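Local coordinates for putative peptide ABC-transport system periplasmic peptide-binding protein (Campylobacter jejuni, PDB 4OEV) that binds nickel(II), here together with an oxalate ion, outside the cytoplasmic membrane and probably delivers it to an ABC-type importer, at residues A[27-32]-A[174-179]; A[154-159]-A[163-168]; A[346-351]-A[362-367]. All blocks are in the same frame, centred on the assembly; numbering follows the deposited sequence.

Contact 1: A[27-32]-A[174-179]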
loop_
_atom_site.group_PDB
_atom_site.type_symbol
_atom_site.label_atom_id
_atom_site.label_comp_id
_atom_site.label_asym_id
_atom_site.label_seq_id
_atom_site.Cartn_x
_atom_site.Cartn_y
_atom_site.Cartn_z
ATOM N N ASP A 27 -1.935 7.604 -0.743
ATOM C CA ASP A 27 -2.044 8.905 -1.407
ATOM C C ASP A 27 -0.784 9.318 -2.164
ATOM O O ASP A 27 0.267 8.674 -2.059
ATOM C CB ASP A 27 -2.386 9.974 -0.390
ATOM C CG ASP A 27 -1.221 10.276 0.516
ATOM O OD1 ASP A 27 -0.406 11.118 0.111
ATOM O OD2 ASP A 27 -1.111 9.661 1.601
ATOM N N ALA A 28 -0.911 10.377 -2.960
ATOM C CA ALA A 28 0.238 10.914 -3.689
ATOM C C ALA A 28 0.598 12.326 -3.222
ATOM O O ALA A 28 1.450 12.976 -3.855
ATOM C CB ALA A 28 -0.013 10.910 -5.220
ATOM N N VAL A 29 -0.034 12.815 -2.139
ATOM C CA VAL A 29 0.126 14.219 -1.781
ATOM C C VAL A 29 1.069 14.479 -0.585
ATOM O O VAL A 29 1.746 15.516 -0.563
ATOM C CB VAL A 29 -1.252 14.911 -1.497
ATOM C CG1 VAL A 29 -2.026 15.059 -2.781
ATOM C CG2 VAL A 29 -2.083 14.125 -0.479
ATOM N N ILE A 30 1.143 13.552 0.377
ATOM C CA ILE A 30 2.047 13.737 1.508
ATOM C C ILE A 30 3.482 13.790 0.967
ATOM O O ILE A 30 4.282 14.610 1.422
ATOM C CB ILE A 30 1.902 12.632 2.604
ATOM C CG1 ILE A 30 0.499 12.727 3.205
ATOM C CG2 ILE A 30 3.030 12.814 3.707
ATOM C CD1 ILE A 30 0.141 11.691 4.303
ATOM N N ASN A 31 3.812 12.953 -0.015
ATOM C CA ASN A 31 5.178 12.992 -0.576
ATOM C C ASN A 31 5.476 14.203 -1.478
ATOM O O ASN A 31 6.611 14.373 -1.925
ATOM C CB ASN A 31 5.451 11.699 -1.354
ATOM C CG ASN A 31 5.785 10.531 -0.442
ATOM O OD1 ASN A 31 4.904 9.740 -0.080
ATOM N ND2 ASN A 31 7.061 10.403 -0.079
ATOM N N LEU A 32 4.476 15.044 -1.751
ATOM C CA LEU A 32 4.716 16.313 -2.477
ATOM C C LEU A 32 5.111 17.415 -1.483
ATOM O O LEU A 32 6.066 18.179 -1.698
ATOM C CB LEU A 32 3.471 16.739 -3.235
ATOM C CG LEU A 32 2.953 15.699 -4.231
ATOM C CD1 LEU A 32 1.653 16.151 -4.848
ATOM C CD2 LEU A 32 4.008 15.484 -5.316
ATOM N N VAL A 174 -6.447 18.634 -4.973
ATOM C CA VAL A 174 -5.579 19.466 -4.137
ATOM C C VAL A 174 -4.648 20.153 -5.115
ATOM O O VAL A 174 -4.208 19.510 -6.069
ATOM C CB VAL A 174 -4.775 18.643 -3.086
ATOM C CG1 VAL A 174 -4.136 19.552 -2.054
ATOM C CG2 VAL A 174 -5.669 17.585 -2.382
ATOM N N GLU A 175 -4.404 21.451 -4.927
ATOM C CA GLU A 175 -3.526 22.223 -5.810
ATOM C C GLU A 175 -2.240 22.671 -5.090
ATOM O O GLU A 175 -2.282 23.126 -3.945
ATOM C CB GLU A 175 -4.257 23.441 -6.376
ATOM C CG GLU A 175 -3.325 24.394 -7.172
ATOM C CD GLU A 175 -4.027 25.665 -7.613
ATOM O OE1 GLU A 175 -5.278 25.662 -7.534
ATOM O OE2 GLU A 175 -3.336 26.651 -8.034
ATOM N N PHE A 176 -1.105 22.527 -5.775
ATOM C CA PHE A 176 0.203 22.866 -5.234
ATOM C C PHE A 176 0.940 23.833 -6.136
ATOM O O PHE A 176 0.604 23.967 -7.312
ATOM C CB PHE A 176 1.067 21.625 -5.076
ATOM C CG PHE A 176 0.404 20.533 -4.292
ATOM C CD1 PHE A 176 -0.401 19.589 -4.924
ATOM C CD2 PHE A 176 0.563 20.463 -2.914
ATOM C CE1 PHE A 176 -1.023 18.570 -4.190
ATOM C CE2 PHE A 176 -0.074 19.426 -2.173
ATOM C CZ PHE A 176 -0.865 18.499 -2.819
ATOM N N LYS A 177 1.959 24.481 -5.579
ATOM C CA LYS A 177 2.909 25.240 -6.391
ATOM C C LYS A 177 4.327 24.832 -6.013
ATOM O O LYS A 177 4.571 24.342 -4.894
ATOM C CB LYS A 177 2.661 26.747 -6.269
ATOM C CG LYS A 177 2.853 27.371 -4.878
ATOM C CD LYS A 177 2.693 28.921 -4.961
ATOM C CE LYS A 177 2.820 29.601 -3.583
ATOM N NZ LYS A 177 2.847 31.121 -3.669
ATOM N N ALA A 178 5.252 24.988 -6.955
ATOM C CA ALA A 178 6.629 24.550 -6.755
ATOM C C ALA A 178 7.272 25.229 -5.532
ATOM O O ALA A 178 6.967 26.382 -5.232
ATOM C CB ALA A 178 7.459 24.828 -7.989
ATOM N N ASN A 179 8.115 24.470 -4.825
ATOM C CA ASN A 179 8.919 24.984 -3.726
ATOM C C ASN A 179 10.195 25.581 -4.304
ATOM O O ASN A 179 11.116 24.844 -4.665
ATOM C CB ASN A 179 9.234 23.869 -2.717
ATOM C CG ASN A 179 10.188 24.328 -1.593
ATOM O OD1 ASN A 179 10.571 25.500 -1.523
ATOM N ND2 ASN A 179 10.557 23.399 -0.705
#

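Contact 2: A[154-159]-A[163-168]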
loop_
_atom_site.group_PDB
_atom_site.type_symbol
_atom_site.label_atom_id
_atom_site.label_comp_id
_atom_site.label_asym_id
_atom_site.label_seq_id
_atom_site.Cartn_x
_atom_site.Cartn_y
_atom_site.Cartn_z
ATOM N N ASN A 154 -3.522 19.854 9.232
ATOM C CA ASN A 154 -3.722 18.706 8.381
ATOM C C ASN A 154 -4.397 19.063 7.072
ATOM O O ASN A 154 -4.351 18.286 6.128
ATOM C CB ASN A 154 -4.527 17.614 9.116
ATOM C CG ASN A 154 -3.807 17.093 10.332
ATOM O OD1 ASN A 154 -2.586 17.160 10.400
ATOM N ND2 ASN A 154 -4.556 16.564 11.302
ATOM N N GLN A 155 -5.051 20.219 7.013
ATOM C CA GLN A 155 -5.630 20.668 5.745
ATOM C C GLN A 155 -4.898 21.904 5.204
ATOM O O GLN A 155 -5.306 22.459 4.199
ATOM C CB GLN A 155 -7.122 20.969 5.906
ATOM C CG GLN A 155 -8.008 19.745 6.226
ATOM C CD GLN A 155 -7.884 19.297 7.679
ATOM O OE1 GLN A 155 -7.775 20.121 8.585
ATOM N NE2 GLN A 155 -7.899 17.995 7.902
ATOM N N ASN A 156 -3.831 22.323 5.888
ATOM C CA ASN A 156 -2.962 23.449 5.468
ATOM C C ASN A 156 -1.505 23.093 5.738
ATOM O O ASN A 156 -0.813 23.836 6.433
ATOM C CB ASN A 156 -3.307 24.728 6.236
ATOM C CG ASN A 156 -4.707 25.225 5.960
ATOM O OD1 ASN A 156 -4.908 26.119 5.132
ATOM N ND2 ASN A 156 -5.693 24.642 6.648
ATOM N N PRO A 157 -1.027 21.955 5.195
ATOM C CA PRO A 157 0.257 21.388 5.627
ATOM C C PRO A 157 1.443 22.265 5.234
ATOM O O PRO A 157 1.450 22.828 4.137
ATOM C CB PRO A 157 0.299 20.041 4.897
ATOM C CG PRO A 157 -0.460 20.293 3.643
ATOM C CD PRO A 157 -1.585 21.226 4.042
ATOM N N ILE A 158 2.415 22.393 6.141
ATOM C CA ILE A 158 3.684 23.028 5.838
ATOM C C ILE A 158 4.759 21.929 5.892
ATOM O O ILE A 158 4.846 21.207 6.893
ATOM C CB ILE A 158 4.009 24.165 6.842
ATOM C CG1 ILE A 158 3.093 25.376 6.635
ATOM C CG2 ILE A 158 5.458 24.559 6.733
ATOM C CD1 ILE A 158 3.316 26.115 5.297
ATOM N N GLY A 159 5.561 21.782 4.834
ATOM C CA GLY A 159 6.564 20.720 4.795
ATOM C C GLY A 159 7.931 21.137 4.256
ATOM O O GLY A 159 8.201 22.338 4.045
ATOM N N TYR A 163 6.849 20.581 -3.205
ATOM C CA TYR A 163 5.645 21.311 -3.544
ATOM C C TYR A 163 4.958 21.935 -2.334
ATOM O O TYR A 163 4.726 21.267 -1.313
ATOM C CB TYR A 163 4.674 20.381 -4.284
ATOM C CG TYR A 163 4.999 20.293 -5.755
ATOM C CD1 TYR A 163 4.640 21.333 -6.604
ATOM C CD2 TYR A 163 5.667 19.197 -6.302
ATOM C CE1 TYR A 163 4.935 21.301 -7.948
ATOM C CE2 TYR A 163 5.979 19.165 -7.681
ATOM C CZ TYR A 163 5.598 20.228 -8.485
ATOM O OH TYR A 163 5.872 20.291 -9.852
ATOM N N LYS A 164 4.568 23.193 -2.483
ATOM C CA LYS A 164 3.910 23.940 -1.418
ATOM C C LYS A 164 2.417 23.798 -1.617
ATOM O O LYS A 164 1.947 23.819 -2.766
ATOM C CB LYS A 164 4.333 25.437 -1.423
ATOM C CG LYS A 164 5.781 25.719 -1.064
ATOM C CD LYS A 164 6.086 27.252 -1.084
ATOM C CE LYS A 164 7.437 27.582 -0.438
ATOM N NZ LYS A 164 7.723 29.061 -0.315
ATOM N N PHE A 165 1.683 23.601 -0.516
ATOM C CA PHE A 165 0.216 23.483 -0.553
ATOM C C PHE A 165 -0.420 24.829 -0.919
ATOM O O PHE A 165 -0.074 25.857 -0.331
ATOM C CB PHE A 165 -0.328 22.984 0.806
ATOM C CG PHE A 165 -1.833 23.004 0.906
ATOM C CD1 PHE A 165 -2.589 21.934 0.448
ATOM C CD2 PHE A 165 -2.492 24.091 1.464
ATOM C CE1 PHE A 165 -3.975 21.958 0.541
ATOM C CE2 PHE A 165 -3.877 24.121 1.556
ATOM C CZ PHE A 165 -4.612 23.062 1.089
ATOM N N VAL A 166 -1.337 24.828 -1.886
ATOM C CA VAL A 166 -2.078 26.038 -2.271
ATOM C C VAL A 166 -3.549 26.037 -1.840
ATOM O O VAL A 166 -3.990 26.921 -1.121
ATOM C CB VAL A 166 -2.049 26.276 -3.786
ATOM C CG1 VAL A 166 -2.851 27.507 -4.100
ATOM C CG2 VAL A 166 -0.627 26.432 -4.273
ATOM N N LYS A 167 -4.336 25.095 -2.343
ATOM C CA LYS A 167 -5.715 25.001 -1.897
ATOM C C LYS A 167 -6.273 23.618 -2.152
ATOM O O LYS A 167 -5.655 22.791 -2.826
ATOM C CB LYS A 167 -6.588 26.046 -2.577
ATOM C CG LYS A 167 -6.860 25.817 -4.049
ATOM C CD LYS A 167 -7.969 26.770 -4.484
ATOM C CE LYS A 167 -8.234 26.685 -5.980
ATOM N NZ LYS A 167 -9.363 27.556 -6.437
ATOM N N TRP A 168 -7.463 23.384 -1.627
ATOM C CA TRP A 168 -8.020 22.045 -1.651
ATOM C C TRP A 168 -9.519 22.130 -1.812
ATOM O O TRP A 168 -10.206 22.681 -0.967
ATOM C CB TRP A 168 -7.628 21.328 -0.361
ATOM C CG TRP A 168 -8.050 19.910 -0.184
ATOM C CD1 TRP A 168 -8.804 19.137 -1.032
ATOM C CD2 TRP A 168 -7.736 19.090 0.942
ATOM N NE1 TRP A 168 -8.977 17.876 -0.489
ATOM C CE2 TRP A 168 -8.330 17.821 0.717
ATOM C CE3 TRP A 168 -7.002 19.304 2.120
ATOM C CZ2 TRP A 168 -8.217 16.767 1.629
ATOM C CZ3 TRP A 168 -6.882 18.264 3.023
ATOM C CH2 TRP A 168 -7.501 16.995 2.774
#

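Contact 3: A[346-351]-A[362-367]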
loop_
_atom_site.group_PDB
_atom_site.type_symbol
_atom_site.label_atom_id
_atom_site.label_comp_id
_atom_site.label_asym_id
_atom_site.label_seq_id
_atom_site.Cartn_x
_atom_site.Cartn_y
_atom_site.Cartn_z
ATOM N N SER A 346 -14.485 -7.682 -11.986
ATOM C CA SER A 346 -14.292 -8.849 -12.852
ATOM C C SER A 346 -13.827 -10.042 -12.043
ATOM O O SER A 346 -14.306 -11.150 -12.211
ATOM C CB SER A 346 -13.289 -8.554 -13.964
ATOM O OG SER A 346 -13.885 -7.721 -14.951
ATOM N N LEU A 347 -12.864 -9.810 -11.160
ATOM C CA LEU A 347 -12.392 -10.874 -10.298
ATOM C C LEU A 347 -13.450 -11.475 -9.369
ATOM O O LEU A 347 -13.460 -12.692 -9.187
ATOM C CB LEU A 347 -11.208 -10.357 -9.450
ATOM C CG LEU A 347 -9.912 -10.195 -10.241
ATOM C CD1 LEU A 347 -8.889 -9.474 -9.313
ATOM C CD2 LEU A 347 -9.384 -11.520 -10.782
ATOM N N ALA A 348 -14.323 -10.644 -8.778
ATOM C CA ALA A 348 -15.391 -11.124 -7.912
ATOM C C ALA A 348 -16.361 -12.005 -8.725
ATOM O O ALA A 348 -16.886 -13.014 -8.216
ATOM C CB ALA A 348 -16.142 -9.979 -7.285
ATOM N N GLY A 349 -16.610 -11.599 -9.959
ATOM C CA GLY A 349 -17.413 -12.388 -10.896
ATOM C C GLY A 349 -16.804 -13.740 -11.238
ATOM O O GLY A 349 -17.518 -14.752 -11.302
ATOM N N ILE A 350 -15.498 -13.783 -11.451
ATOM C CA ILE A 350 -14.806 -15.009 -11.799
ATOM C C ILE A 350 -14.792 -15.966 -10.596
ATOM O O ILE A 350 -15.132 -17.165 -10.740
ATOM C CB ILE A 350 -13.384 -14.710 -12.295
ATOM C CG1 ILE A 350 -13.466 -13.992 -13.644
ATOM C CG2 ILE A 350 -12.604 -16.001 -12.501
ATOM C CD1 ILE A 350 -12.127 -13.473 -14.137
ATOM N N LEU A 351 -14.501 -15.436 -9.405
ATOM C CA LEU A 351 -14.533 -16.267 -8.192
ATOM C C LEU A 351 -15.915 -16.932 -8.005
ATOM O O LEU A 351 -16.003 -18.135 -7.759
ATOM C CB LEU A 351 -14.182 -15.432 -6.955
ATOM C CG LEU A 351 -12.771 -14.883 -6.927
ATOM C CD1 LEU A 351 -12.585 -14.035 -5.651
ATOM C CD2 LEU A 351 -11.709 -15.980 -6.981
ATOM N N SER A 362 -22.433 -18.243 -3.948
ATOM C CA SER A 362 -21.961 -16.925 -3.487
ATOM C C SER A 362 -22.669 -15.790 -4.231
ATOM O O SER A 362 -23.271 -15.986 -5.313
ATOM C CB SER A 362 -20.453 -16.796 -3.635
ATOM O OG SER A 362 -20.085 -16.900 -4.993
ATOM N N LYS A 363 -22.661 -14.618 -3.608
ATOM C CA LYS A 363 -23.351 -13.457 -4.144
ATOM C C LYS A 363 -22.377 -12.329 -4.332
ATOM O O LYS A 363 -21.708 -11.955 -3.354
ATOM C CB LYS A 363 -24.457 -13.026 -3.175
ATOM C CG LYS A 363 -25.216 -11.778 -3.615
ATOM C CD LYS A 363 -26.182 -11.319 -2.533
ATOM C CE LYS A 363 -26.862 -10.018 -2.933
ATOM N NZ LYS A 363 -27.927 -9.603 -1.957
ATOM N N VAL A 364 -22.295 -11.753 -5.528
ATOM C CA VAL A 364 -21.332 -10.647 -5.704
ATOM C C VAL A 364 -21.991 -9.322 -5.330
ATOM O O VAL A 364 -23.096 -9.013 -5.757
ATOM C CB VAL A 364 -20.758 -10.604 -7.132
ATOM C CG1 VAL A 364 -19.834 -9.375 -7.314
ATOM C CG2 VAL A 364 -19.944 -11.880 -7.402
ATOM N N VAL A 365 -21.334 -8.558 -4.458
ATOM C CA VAL A 365 -21.881 -7.275 -4.058
ATOM C C VAL A 365 -20.860 -6.182 -4.410
ATOM O O VAL A 365 -19.815 -6.100 -3.806
ATOM C CB VAL A 365 -22.211 -7.258 -2.542
ATOM C CG1 VAL A 365 -22.853 -5.919 -2.151
ATOM C CG2 VAL A 365 -23.102 -8.504 -2.159
ATOM N N ALA A 366 -21.185 -5.341 -5.380
ATOM C CA ALA A 366 -20.220 -4.323 -5.847
ATOM C C ALA A 366 -20.731 -2.959 -5.408
ATOM O O ALA A 366 -21.842 -2.591 -5.774
ATOM C CB ALA A 366 -20.059 -4.411 -7.395
ATOM N N LYS A 367 -19.958 -2.255 -4.575
ATOM C CA LYS A 367 -20.325 -0.916 -4.078
ATOM C C LYS A 367 -19.072 -0.012 -4.162
ATOM O O LYS A 367 -17.955 -0.520 -4.194
ATOM C CB LYS A 367 -20.832 -0.992 -2.629
ATOM C CG LYS A 367 -22.095 -1.858 -2.416
ATOM C CD LYS A 367 -23.351 -1.224 -2.972
ATOM C CE LYS A 367 -24.561 -2.134 -2.804
ATOM N NZ LYS A 367 -25.757 -1.638 -3.565
#

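Contact 1: A[27-32]-A[174-179]
Phe176 presents its ring to two aliphatic side chains of segment 27-32, one over a face and one at the rim. Leu32 CD1 stands over the face in a CH-pi contact, 4.1 Å from the ring centroid and 26° off the ring normal. Because the methyl is offset toward the rim, its nearest ring atom is Phe176 CE1, with Leu32 CD1 to Phe176 CE1 at 3.7 Å. Val29 comes from another direction: its CG1 lies near the ring plane, at the edge, 3.6 Å from Phe176 CZ. The outer corner of the ring, CE1 and CZ, is thus held by a methyl above and a methyl beside it. Val29 CG1 also reaches Val174 CG2, a looser apolar approach at 4.5 Å.

Leu32 directs CG away from its carbonyl carbon (chi1 -57°) and continues extended, which carries CD1 out over the aromatic ring. Behind these residues, Asp27 fixes the turn that leads into helix 30-33. Its OD1 accepts two backbone N-H groups, from Val29 N at 2.8 Å and from Ile30 N at 2.9 Å, the latter almost straight at 176°. These bonds make an Asx turn and an Asx motif, and the backbone N of Val29 is held directly by the carboxylate. Asn31, in the same short helix, has been seen at a magnesium site in another structure of this protein; no magnesium is bound to this chain here.

All four touching residues are buried. Strand 173-178 is an inner strand of a mixed four-stranded sheet, between strands 163-169 and 191-196, and the short helix packs against that sheet. Leu32 also touches Leu192 and Ile194 of strand 191-196, while its backbone is hydrogen-bonded to Tyr163 of strand 163-169.

Contact 2: A[154-159]-A[163-168]
The ring of Phe165 lies between Pro157 CD on one face and the backbone N of Lys167 on the opposite face, both offset toward the rim. Phe165 and Trp168 can both serve this side of strand 163-169 because of a classic beta bulge, in which Val166 and Lys167 both face Glu175 of the neighbouring strand 173-178. Pro157 makes a CH-pi contact, with CD 3.9 Å from the centroid of the Phe165 ring and 23° off the normal. The indole of Trp168 meets the backbone of the loop at its edge, where Asn154 O lies near the ring plane, 4.0 Å from CZ3. Gln155 CG approaches the same atom obliquely, with Gln155 CG to Trp168 CZ3 at 3.7 Å.

Through the bulge the two aromatics, three positions apart, both point toward the loop, whereas a regular strand would send them to opposite sides. In Phe165 the ring extends opposite the backbone N (chi1 173°), which turns one face to Pro157 CD.

Strand 163-169 is an outermost strand of its sheet, and segment 154-159 is part of the loop that precedes it. Polar ends of the loop are tied to other parts of the chain: Asn154 bonds to Asn19 and Leu148, Gln155 NE2 to Ala16 O, and Asn156 ND2 to Ser152 O. Pro157 also touches Val33 and Phe34. At the far end of the phenylalanine ring, Gln155 O sits obliquely 3.2 Å from Phe165 CZ.

Contact 3: A[346-351]-A[362-367]
Val364 inserts its two methyl branches against one turn of helix 342-357, and both meet Ala348. CG1 packs on the only side-chain carbon that alanine has, with Val364 CG1 to Ala348 CB at 3.7 Å. CG2 instead lies against the helix backbone, 3.4 Å from Ala348 O, and it comes to 4.2 Å from Gly349 N. With CG1 opposite the backbone N (chi1 176°), the valine straddles the residue, one methyl on its side chain and the other on its carbonyl.

With only a methyl on Ala348 between them, helix and strand come close: the CA atoms of Ala348 and Val364 are 6.4 Å apart. This packing belongs to a beta-alpha-beta unit in which strand 329-338 leads through helix 342-357 to strand 361-367, the two strands lying side by side and parallel. Ala348 also touches Ile335 of the first strand, so the helix rests on both. Just beyond segment 346-351, Gln352 of the same helix adds a hydrogen bond from NE2 to Ser362 O and also meets the side chain of Val364. The other side of the helix is met by Ile271 and Leu275, through Leu347 and Ile350.

Within segments 346-351 and 362-367, then, the chemistry is van der Waals contact centred on one valine, non-directional in itself, which implies that the directional tie comes from Gln352 beside it.

Contacts 1 and 2 adjoin, their centres 7 Å apart, and share one sheet: strands 163-169 and 173-178 are consecutive antiparallel neighbours. Both segments of contact 2 fall in the chain between the two halves of contact 1, and the strands are probably joined by hydrogen bonds from Lys164 N to Lys177 O (2.7 Å) and from Glu175 N to Lys167 O (2.8 Å). Contact 3 is remote, its centre 35 Å from that of contact 1 and 39 Å from that of contact 2. His26, just before segment 27-32, binds the nickel and lines the oxalate pocket; Arg344, shortly before segment 346-351, belongs to the oxalate pocket. Ala348's side chain is about 12 Å from the oxalate.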